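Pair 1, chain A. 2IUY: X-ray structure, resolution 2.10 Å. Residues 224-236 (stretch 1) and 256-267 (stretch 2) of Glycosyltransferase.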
# COMPACT_ATOMS: atom_id res chain seq x y z
N ARG A 224 8.41 -2.52 -15.60
CA ARG A 224 9.45 -3.33 -14.93
C ARG A 224 9.00 -3.73 -13.52
O ARG A 224 9.16 -4.86 -13.11
CB ARG A 224 10.85 -2.66 -14.92
CG ARG A 224 11.84 -3.48 -14.03
CD ARG A 224 13.26 -3.76 -14.52
NE ARG A 224 14.06 -2.63 -14.17
CZ ARG A 224 15.24 -2.61 -13.57
NH1 ARG A 224 15.94 -3.69 -13.23
NH2 ARG A 224 15.73 -1.41 -13.36
N ARG A 225 8.42 -2.80 -12.80
CA ARG A 225 7.83 -3.03 -11.50
C ARG A 225 6.92 -4.29 -11.41
O ARG A 225 7.03 -5.12 -10.49
CB ARG A 225 7.05 -1.80 -11.14
CG ARG A 225 6.71 -1.71 -9.69
CD ARG A 225 5.54 -0.76 -9.46
NE ARG A 225 5.24 -0.80 -8.05
CZ ARG A 225 4.09 -1.22 -7.53
NH1 ARG A 225 3.07 -1.58 -8.31
NH2 ARG A 225 3.99 -1.25 -6.22
N LEU A 226 6.03 -4.40 -12.40
CA LEU A 226 5.09 -5.49 -12.53
C LEU A 226 5.75 -6.82 -12.82
O LEU A 226 5.40 -7.82 -12.21
CB LEU A 226 4.15 -5.19 -13.68
CG LEU A 226 3.22 -4.00 -13.57
CD1 LEU A 226 2.28 -4.16 -14.78
CD2 LEU A 226 2.46 -3.95 -12.19
N ASP A 227 6.70 -6.82 -13.76
CA ASP A 227 7.47 -8.02 -14.06
C ASP A 227 8.28 -8.49 -12.84
O ASP A 227 8.31 -9.68 -12.55
CB ASP A 227 8.43 -7.79 -15.23
CG ASP A 227 7.71 -7.56 -16.56
OD1 ASP A 227 6.72 -8.28 -16.82
OD2 ASP A 227 8.15 -6.69 -17.35
N LEU A 228 8.92 -7.56 -12.13
CA LEU A 228 9.70 -7.91 -10.91
C LEU A 228 8.81 -8.58 -9.87
O LEU A 228 9.15 -9.62 -9.30
CB LEU A 228 10.37 -6.65 -10.34
CG LEU A 228 11.60 -6.10 -11.09
CD1 LEU A 228 12.07 -4.79 -10.42
CD2 LEU A 228 12.73 -7.12 -11.11
N LEU A 229 7.64 -7.99 -9.65
CA LEU A 229 6.65 -8.53 -8.70
C LEU A 229 6.27 -9.98 -8.99
O LEU A 229 6.22 -10.82 -8.08
CB LEU A 229 5.39 -7.65 -8.71
CG LEU A 229 4.99 -6.70 -7.58
CD1 LEU A 229 5.86 -6.68 -6.31
CD2 LEU A 229 4.61 -5.28 -8.10
N ALA A 230 6.06 -10.25 -10.27
CA ALA A 230 5.65 -11.55 -10.81
C ALA A 230 6.81 -12.59 -10.92
O ALA A 230 6.63 -13.78 -10.71
CB ALA A 230 5.04 -11.32 -12.22
N SER A 231 7.99 -12.13 -11.32
CA SER A 231 9.10 -13.01 -11.62
C SER A 231 9.87 -13.39 -10.34
O SER A 231 10.57 -14.42 -10.29
CB SER A 231 10.02 -12.33 -12.65
OG SER A 231 10.60 -11.14 -12.15
N ALA A 232 9.71 -12.62 -9.26
CA ALA A 232 10.52 -12.90 -8.08
C ALA A 232 10.21 -14.28 -7.50
O ALA A 232 9.07 -14.69 -7.46
CB ALA A 232 10.34 -11.81 -7.00
N HIS A 233 11.22 -14.96 -6.96
CA HIS A 233 10.96 -16.16 -6.18
C HIS A 233 10.05 -15.88 -4.95
O HIS A 233 9.11 -16.63 -4.63
CB HIS A 233 12.30 -16.84 -5.81
CG HIS A 233 12.13 -18.15 -5.11
ND1 HIS A 233 12.17 -19.35 -5.78
CD2 HIS A 233 11.88 -18.45 -3.82
CE1 HIS A 233 11.96 -20.34 -4.92
NE2 HIS A 233 11.77 -19.82 -3.73
N ALA A 234 10.33 -14.78 -4.24
CA ALA A 234 9.51 -14.41 -3.10
C ALA A 234 9.76 -12.95 -2.87
O ALA A 234 10.78 -12.44 -3.30
CB ALA A 234 9.85 -15.23 -1.79
N VAL A 235 8.81 -12.30 -2.20
CA VAL A 235 8.98 -10.90 -1.78
C VAL A 235 9.21 -10.92 -0.28
O VAL A 235 8.64 -11.72 0.43
CB VAL A 235 7.72 -10.05 -2.19
CG1 VAL A 235 7.63 -8.75 -1.36
CG2 VAL A 235 7.77 -9.75 -3.71
N LEU A 236 10.08 -10.03 0.18
CA LEU A 236 10.46 -9.92 1.58
C LEU A 236 9.92 -8.57 2.08
O LEU A 236 10.31 -7.49 1.59
CB LEU A 236 11.99 -9.98 1.71
CG LEU A 236 12.75 -11.15 1.05
CD1 LEU A 236 14.27 -11.14 1.49
CD2 LEU A 236 12.12 -12.53 1.35
N THR A 256 1.15 -2.48 1.20
CA THR A 256 0.60 -2.68 -0.12
C THR A 256 1.40 -3.76 -0.90
O THR A 256 0.83 -4.54 -1.64
CB THR A 256 0.59 -1.31 -0.87
OG1 THR A 256 -0.17 -1.42 -2.11
CG2 THR A 256 2.01 -0.86 -1.17
N VAL A 257 2.72 -3.83 -0.68
CA VAL A 257 3.56 -4.79 -1.43
C VAL A 257 3.12 -6.24 -1.22
O VAL A 257 3.34 -7.06 -2.08
CB VAL A 257 5.09 -4.66 -1.09
CG1 VAL A 257 5.44 -5.35 0.27
CG2 VAL A 257 5.95 -5.18 -2.26
N VAL A 258 2.49 -6.53 -0.08
CA VAL A 258 2.01 -7.89 0.21
C VAL A 258 0.92 -8.34 -0.79
O VAL A 258 1.01 -9.43 -1.40
CB VAL A 258 1.52 -8.04 1.69
CG1 VAL A 258 0.89 -9.47 1.97
CG2 VAL A 258 2.64 -7.82 2.69
N SER A 259 -0.11 -7.50 -0.94
CA SER A 259 -1.22 -7.80 -1.86
C SER A 259 -0.75 -7.77 -3.30
O SER A 259 -1.22 -8.57 -4.13
CB SER A 259 -2.43 -6.85 -1.63
OG SER A 259 -2.02 -5.50 -1.81
N GLU A 260 0.19 -6.88 -3.59
CA GLU A 260 0.81 -6.74 -4.93
C GLU A 260 1.61 -7.96 -5.34
O GLU A 260 1.43 -8.45 -6.44
CB GLU A 260 1.67 -5.47 -5.02
CG GLU A 260 0.73 -4.27 -4.96
CD GLU A 260 1.38 -2.96 -5.28
OE1 GLU A 260 2.30 -2.58 -4.54
OE2 GLU A 260 0.95 -2.31 -6.27
N ALA A 261 2.49 -8.43 -4.46
CA ALA A 261 3.23 -9.65 -4.74
C ALA A 261 2.27 -10.80 -4.98
O ALA A 261 2.36 -11.46 -5.98
CB ALA A 261 4.24 -9.95 -3.57
N ALA A 262 1.33 -11.02 -4.06
CA ALA A 262 0.54 -12.23 -4.10
C ALA A 262 -0.40 -12.25 -5.31
O ALA A 262 -0.52 -13.27 -6.01
CB ALA A 262 -0.24 -12.39 -2.79
N VAL A 263 -1.05 -11.14 -5.59
CA VAL A 263 -1.91 -11.10 -6.79
C VAL A 263 -1.06 -11.25 -8.08
O VAL A 263 -1.59 -11.59 -9.13
CB VAL A 263 -2.71 -9.84 -6.84
CG1 VAL A 263 -1.86 -8.71 -7.50
CG2 VAL A 263 -3.98 -10.04 -7.64
N SER A 264 0.25 -10.99 -7.99
CA SER A 264 1.14 -11.24 -9.13
C SER A 264 1.68 -12.67 -9.10
O SER A 264 2.57 -13.00 -9.88
CB SER A 264 2.33 -10.27 -9.18
OG SER A 264 1.92 -8.92 -9.11
N GLY A 265 1.13 -13.50 -8.21
CA GLY A 265 1.55 -14.90 -8.07
C GLY A 265 2.84 -15.14 -7.29
O GLY A 265 3.57 -16.08 -7.58
N THR A 266 3.13 -14.27 -6.32
CA THR A 266 4.41 -14.30 -5.60
C THR A 266 4.19 -14.34 -4.08
O THR A 266 3.60 -13.41 -3.50
CB THR A 266 5.36 -13.11 -6.04
OG1 THR A 266 5.64 -13.25 -7.44
CG2 THR A 266 6.74 -13.04 -5.21
N PRO A 267 4.73 -15.37 -3.43
CA PRO A 267 4.53 -15.52 -1.99
C PRO A 267 5.42 -14.52 -1.24
O PRO A 267 6.29 -13.87 -1.84
CB PRO A 267 4.96 -16.99 -1.74
CG PRO A 267 6.10 -17.19 -2.76
CD PRO A 267 5.64 -16.41 -3.99
O HOH W 1 2.74 -7.90 -11.51

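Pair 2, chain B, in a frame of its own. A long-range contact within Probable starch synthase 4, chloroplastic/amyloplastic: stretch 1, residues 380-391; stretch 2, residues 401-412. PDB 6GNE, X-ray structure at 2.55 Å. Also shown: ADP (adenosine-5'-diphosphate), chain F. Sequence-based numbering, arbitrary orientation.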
# COMPACT_ATOMS: atom_id res chain seq x y z
N SER B 380 -10.33 -9.75 7.60
CA SER B 380 -10.52 -8.83 6.47
C SER B 380 -11.13 -9.52 5.26
O SER B 380 -12.08 -9.01 4.67
CB SER B 380 -9.24 -8.08 6.09
OG SER B 380 -8.31 -8.90 5.47
N HIS B 381 -10.61 -10.69 4.91
CA HIS B 381 -11.23 -11.48 3.84
C HIS B 381 -12.73 -11.65 4.03
O HIS B 381 -13.49 -11.31 3.14
CB HIS B 381 -10.53 -12.82 3.64
CG HIS B 381 -9.20 -12.72 2.96
ND1 HIS B 381 -9.04 -12.93 1.61
CD2 HIS B 381 -7.97 -12.42 3.44
CE1 HIS B 381 -7.77 -12.77 1.29
NE2 HIS B 381 -7.10 -12.46 2.38
N THR B 382 -13.16 -12.15 5.19
CA THR B 382 -14.59 -12.42 5.42
C THR B 382 -15.41 -11.13 5.47
O THR B 382 -16.58 -11.13 5.10
CB THR B 382 -14.84 -13.27 6.70
OG1 THR B 382 -14.20 -12.67 7.84
CG2 THR B 382 -14.28 -14.69 6.57
N ILE B 383 -14.80 -10.01 5.89
CA ILE B 383 -15.50 -8.71 5.91
C ILE B 383 -15.75 -8.17 4.54
O ILE B 383 -16.86 -7.70 4.27
CB ILE B 383 -14.82 -7.67 6.83
CG1 ILE B 383 -15.04 -8.06 8.29
CG2 ILE B 383 -15.38 -6.28 6.59
CD1 ILE B 383 -14.18 -7.29 9.27
N TYR B 384 -14.75 -8.22 3.67
CA TYR B 384 -14.95 -7.83 2.25
C TYR B 384 -16.07 -8.70 1.65
O TYR B 384 -17.00 -8.19 1.03
CB TYR B 384 -13.68 -8.00 1.42
CG TYR B 384 -12.55 -7.01 1.68
CD1 TYR B 384 -12.72 -5.63 1.45
CD2 TYR B 384 -11.29 -7.45 2.10
CE1 TYR B 384 -11.69 -4.73 1.67
CE2 TYR B 384 -10.24 -6.54 2.33
CZ TYR B 384 -10.43 -5.18 2.11
OH TYR B 384 -9.38 -4.31 2.32
N ALA B 385 -16.00 -10.01 1.85
CA ALA B 385 -16.99 -10.93 1.31
C ALA B 385 -18.40 -10.66 1.83
O ALA B 385 -19.35 -10.59 1.04
CB ALA B 385 -16.61 -12.36 1.65
N ALA B 386 -18.53 -10.51 3.15
CA ALA B 386 -19.84 -10.35 3.78
C ALA B 386 -20.54 -9.00 3.50
O ALA B 386 -21.75 -8.94 3.45
CB ALA B 386 -19.74 -10.57 5.29
N SER B 387 -19.76 -7.95 3.35
CA SER B 387 -20.32 -6.60 3.37
C SER B 387 -21.04 -6.27 2.05
O SER B 387 -20.65 -6.74 0.99
CB SER B 387 -19.22 -5.57 3.68
OG SER B 387 -18.25 -5.53 2.65
N ASP B 388 -22.10 -5.48 2.16
CA ASP B 388 -22.82 -4.94 1.01
C ASP B 388 -22.24 -3.60 0.56
O ASP B 388 -22.30 -3.25 -0.63
CB ASP B 388 -24.26 -4.72 1.36
CG ASP B 388 -24.91 -5.98 1.81
OD1 ASP B 388 -24.93 -6.94 1.01
OD2 ASP B 388 -25.34 -6.02 2.99
N LEU B 389 -21.71 -2.86 1.54
CA LEU B 389 -21.17 -1.54 1.32
C LEU B 389 -19.83 -1.45 2.05
O LEU B 389 -19.61 -2.09 3.08
CB LEU B 389 -22.14 -0.50 1.88
CG LEU B 389 -23.49 -0.35 1.17
CD1 LEU B 389 -24.47 0.50 1.93
CD2 LEU B 389 -23.25 0.30 -0.17
N PHE B 390 -18.95 -0.60 1.51
CA PHE B 390 -17.60 -0.42 2.02
C PHE B 390 -17.21 1.05 1.96
O PHE B 390 -17.27 1.66 0.88
CB PHE B 390 -16.60 -1.26 1.22
CG PHE B 390 -15.24 -1.31 1.85
CD1 PHE B 390 -14.30 -0.32 1.58
CD2 PHE B 390 -14.93 -2.31 2.77
CE1 PHE B 390 -13.07 -0.32 2.20
CE2 PHE B 390 -13.67 -2.34 3.38
CZ PHE B 390 -12.74 -1.34 3.09
N ILE B 391 -16.77 1.62 3.08
CA ILE B 391 -16.51 3.07 3.13
C ILE B 391 -15.03 3.45 3.13
O ILE B 391 -14.25 2.84 3.86
CB ILE B 391 -17.23 3.75 4.31
CG1 ILE B 391 -16.81 3.18 5.68
CG2 ILE B 391 -18.74 3.67 4.14
CD1 ILE B 391 -16.90 4.23 6.78
N LEU B 401 -6.22 0.57 -1.93
CA LEU B 401 -6.47 -0.75 -2.47
C LEU B 401 -7.78 -1.36 -1.97
O LEU B 401 -8.39 -2.21 -2.66
CB LEU B 401 -5.31 -1.66 -2.10
CG LEU B 401 -3.91 -1.21 -2.51
CD1 LEU B 401 -2.91 -2.29 -2.12
CD2 LEU B 401 -3.82 -0.94 -3.99
N THR B 402 -8.22 -0.94 -0.78
CA THR B 402 -9.37 -1.56 -0.15
C THR B 402 -10.67 -1.40 -0.97
O THR B 402 -11.51 -2.30 -0.99
CB THR B 402 -9.58 -1.01 1.23
OG1 THR B 402 -9.78 0.41 1.15
CG2 THR B 402 -8.37 -1.36 2.15
N GLN B 403 -10.80 -0.27 -1.67
CA GLN B 403 -11.94 -0.08 -2.56
C GLN B 403 -11.92 -1.04 -3.76
O GLN B 403 -12.96 -1.47 -4.24
CB GLN B 403 -12.05 1.38 -3.04
CG GLN B 403 -11.19 1.82 -4.25
CD GLN B 403 -9.78 2.21 -3.87
OE1 GLN B 403 -9.30 1.91 -2.75
NE2 GLN B 403 -9.10 2.90 -4.78
N MET B 404 -10.72 -1.37 -4.24
CA MET B 404 -10.57 -2.32 -5.32
C MET B 404 -10.89 -3.74 -4.83
O MET B 404 -11.63 -4.48 -5.50
CB MET B 404 -9.17 -2.26 -5.91
CG MET B 404 -8.79 -0.89 -6.45
SD MET B 404 -7.20 -0.85 -7.28
CE MET B 404 -6.89 0.89 -7.40
N ILE B 405 -10.38 -4.09 -3.64
CA ILE B 405 -10.65 -5.40 -3.07
C ILE B 405 -12.14 -5.51 -2.79
O ILE B 405 -12.75 -6.53 -3.14
CB ILE B 405 -9.86 -5.67 -1.76
CG1 ILE B 405 -8.33 -5.57 -1.98
CG2 ILE B 405 -10.20 -7.03 -1.16
CD1 ILE B 405 -7.53 -5.50 -0.70
N ALA B 406 -12.74 -4.49 -2.17
CA ALA B 406 -14.18 -4.52 -1.91
C ALA B 406 -14.98 -4.82 -3.19
O ALA B 406 -15.80 -5.73 -3.21
CB ALA B 406 -14.64 -3.23 -1.28
N MET B 407 -14.72 -4.08 -4.26
CA MET B 407 -15.45 -4.30 -5.51
C MET B 407 -15.20 -5.70 -6.12
O MET B 407 -16.09 -6.32 -6.68
CB MET B 407 -15.09 -3.22 -6.52
CG MET B 407 -15.72 -1.89 -6.19
SD MET B 407 -15.54 -0.66 -7.46
CE MET B 407 -13.83 -0.18 -7.25
N ARG B 408 -13.98 -6.19 -5.96
CA ARG B 408 -13.64 -7.53 -6.38
C ARG B 408 -14.50 -8.57 -5.65
O ARG B 408 -14.86 -9.57 -6.24
CB ARG B 408 -12.14 -7.77 -6.14
CG ARG B 408 -11.59 -9.17 -6.39
CD ARG B 408 -11.66 -9.53 -7.86
NE ARG B 408 -10.82 -10.69 -8.13
CZ ARG B 408 -11.00 -11.58 -9.11
NH1 ARG B 408 -12.01 -11.48 -9.94
NH2 ARG B 408 -10.13 -12.58 -9.26
N TYR B 409 -14.82 -8.31 -4.38
CA TYR B 409 -15.67 -9.17 -3.55
C TYR B 409 -17.14 -8.73 -3.54
O TYR B 409 -17.93 -9.17 -2.70
CB TYR B 409 -15.09 -9.24 -2.11
CG TYR B 409 -13.87 -10.11 -1.99
CD1 TYR B 409 -12.68 -9.76 -2.59
CD2 TYR B 409 -13.91 -11.33 -1.31
CE1 TYR B 409 -11.55 -10.58 -2.51
CE2 TYR B 409 -12.78 -12.16 -1.22
CZ TYR B 409 -11.62 -11.78 -1.82
OH TYR B 409 -10.50 -12.55 -1.76
N GLY B 410 -17.52 -7.87 -4.48
CA GLY B 410 -18.89 -7.44 -4.66
C GLY B 410 -19.43 -6.40 -3.69
O GLY B 410 -20.64 -6.12 -3.74
N SER B 411 -18.58 -5.85 -2.81
CA SER B 411 -19.01 -4.84 -1.84
C SER B 411 -18.86 -3.47 -2.51
O SER B 411 -17.79 -3.15 -3.03
CB SER B 411 -18.18 -4.94 -0.55
OG SER B 411 -18.63 -4.06 0.47
N ILE B 412 -19.92 -2.67 -2.48
CA ILE B 412 -19.99 -1.40 -3.24
C ILE B 412 -19.44 -0.22 -2.47
O ILE B 412 -19.88 0.03 -1.36
CB ILE B 412 -21.42 -1.10 -3.66
CG1 ILE B 412 -21.98 -2.27 -4.49
CG2 ILE B 412 -21.49 0.21 -4.44
CD1 ILE B 412 -21.14 -2.68 -5.69
PB ADP F . -2.77 2.09 3.32
O1B ADP F . -1.59 1.72 2.47
O2B ADP F . -2.97 1.28 4.57
O3B ADP F . -2.79 3.57 3.61
PA ADP F . -4.22 0.78 1.19
O1A ADP F . -5.68 0.76 0.84
O2A ADP F . -3.30 1.14 0.06
O3A ADP F . -4.09 1.78 2.44
O5' ADP F . -3.73 -0.65 1.76
C5' ADP F . -4.35 -1.27 2.89
C4' ADP F . -4.14 -2.79 2.97
O4' ADP F . -4.01 -3.19 4.34
C3' ADP F . -5.31 -3.59 2.45
O3' ADP F . -4.85 -4.85 2.02
C2' ADP F . -6.18 -3.78 3.67
O2' ADP F . -7.03 -4.90 3.57
C1' ADP F . -5.13 -4.00 4.73
N9 ADP F . -5.55 -3.59 6.08
C8 ADP F . -5.61 -2.34 6.57
N7 ADP F . -5.99 -2.36 7.87
C5 ADP F . -6.18 -3.64 8.23
C6 ADP F . -6.60 -4.37 9.46
N6 ADP F . -6.90 -3.69 10.60
N1 ADP F . -6.66 -5.73 9.39
C2 ADP F . -6.37 -6.39 8.24
N3 ADP F . -6.00 -5.78 7.10
C4 ADP F . -5.89 -4.44 7.04
O HOH W 2 -22.76 -5.34 -2.30

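In both pairs a helix runs into a short strand, and a second helix packs across that unit before a glycine turn carries its chain alongside the strand. The backbones of 14 central residues superpose to 0.7 Å. The helix axes approach to 8.6 Å at a crossing angle of -74° in pair 1 and to 8.9 Å at -60° in pair 2. Two matched positions are alanine in both pairs. Ala A261 and Ala B406, on the second helix, lie beneath the matched strand side chains, and Ala A230 and Ala B385, on the first, meet the residue just after the second helix, Ser A264 or Tyr B409. Gly A265 matches Gly B410; both have positive phi (79° and 78°), a conformation that favours glycine. Beyond the turn, Thr A266 N bonds back to Ala A261 O, and Ser B411 N to Ala B406 O.

In both pairs the strand of stretch 1 is tied to the end of stretch 2 by the same backbone hydrogen bond: Val A235 N donates to Pro A267 O at 3.0 Å, and Phe B390 N to Ile B412 O at 3.1 Å. Pair 2 adds a second, Ile B412 N to Asp B388 O at 3.1 Å, completing a parallel bridge between Leu B389 and Ile B412. Proline has no N-H to give, so pair 1 lacks this bond; instead Pro A267 CD rests 3.5 Å from His A233 O.

The middle of the helix crossing is filled differently. Leu A229 lies over the second helix, its CD1 4.3 Å from Val A257 CG2. The matching Tyr B384 covers more surface: Ile B405 CG2 sits over its ring face, 3.4 Å from the centroid, while its OH hydrogen-bonds ADP O2' at 2.7 Å. Thus an aromatic side chain both packs the helices and reaches the nucleotide. Glu A260 matches Ile B405. A buried carboxylate needs a partner, and extended Arg A225 provides it: NH2 donates to Glu A260 OE1 at 2.7 Å and NH1 to Glu A260 OE2 at 3.0 Å, a salt bridge across the helices. Ser B380, at the arginine position, makes no contact with the second stretch.

On the strand, branched Val A235 puts CG2 3.5 Å from Ala A261 CB and CG1 4.0 Å from Val A257 CG2. Phe B390 has its CG 3.7 Å from Ala B406 CB, and its larger ring extends to Thr B402, whose O lies over one face.

After the second helix, Ser A264 and Tyr B409 match. The serine OG bonds to Glu A260 O at 2.8 Å and accepts from a water that also donates to Leu A226 O, so solvent links the stretches. Tyr B409 packs directly, its CD2 4.1 Å from Ala B385 CB.

Finally, the residue after the glycine carries a hydroxyl in both pairs, but uses it differently: Thr A266 OG1 donates to Leu A229 O, within the helix, at 2.6 Å, whereas Ser B411 OG hydrogen-bonds Ser B387 OG, on the first residue after the helix, at 2.7 Å. The threonine methyl, Thr A266 CG2, lies 3.8 Å from Val A235 CG2, so threonine serves polar and apolar neighbours together. Ala A232, at the position of Ser B387, offers no hydroxyl.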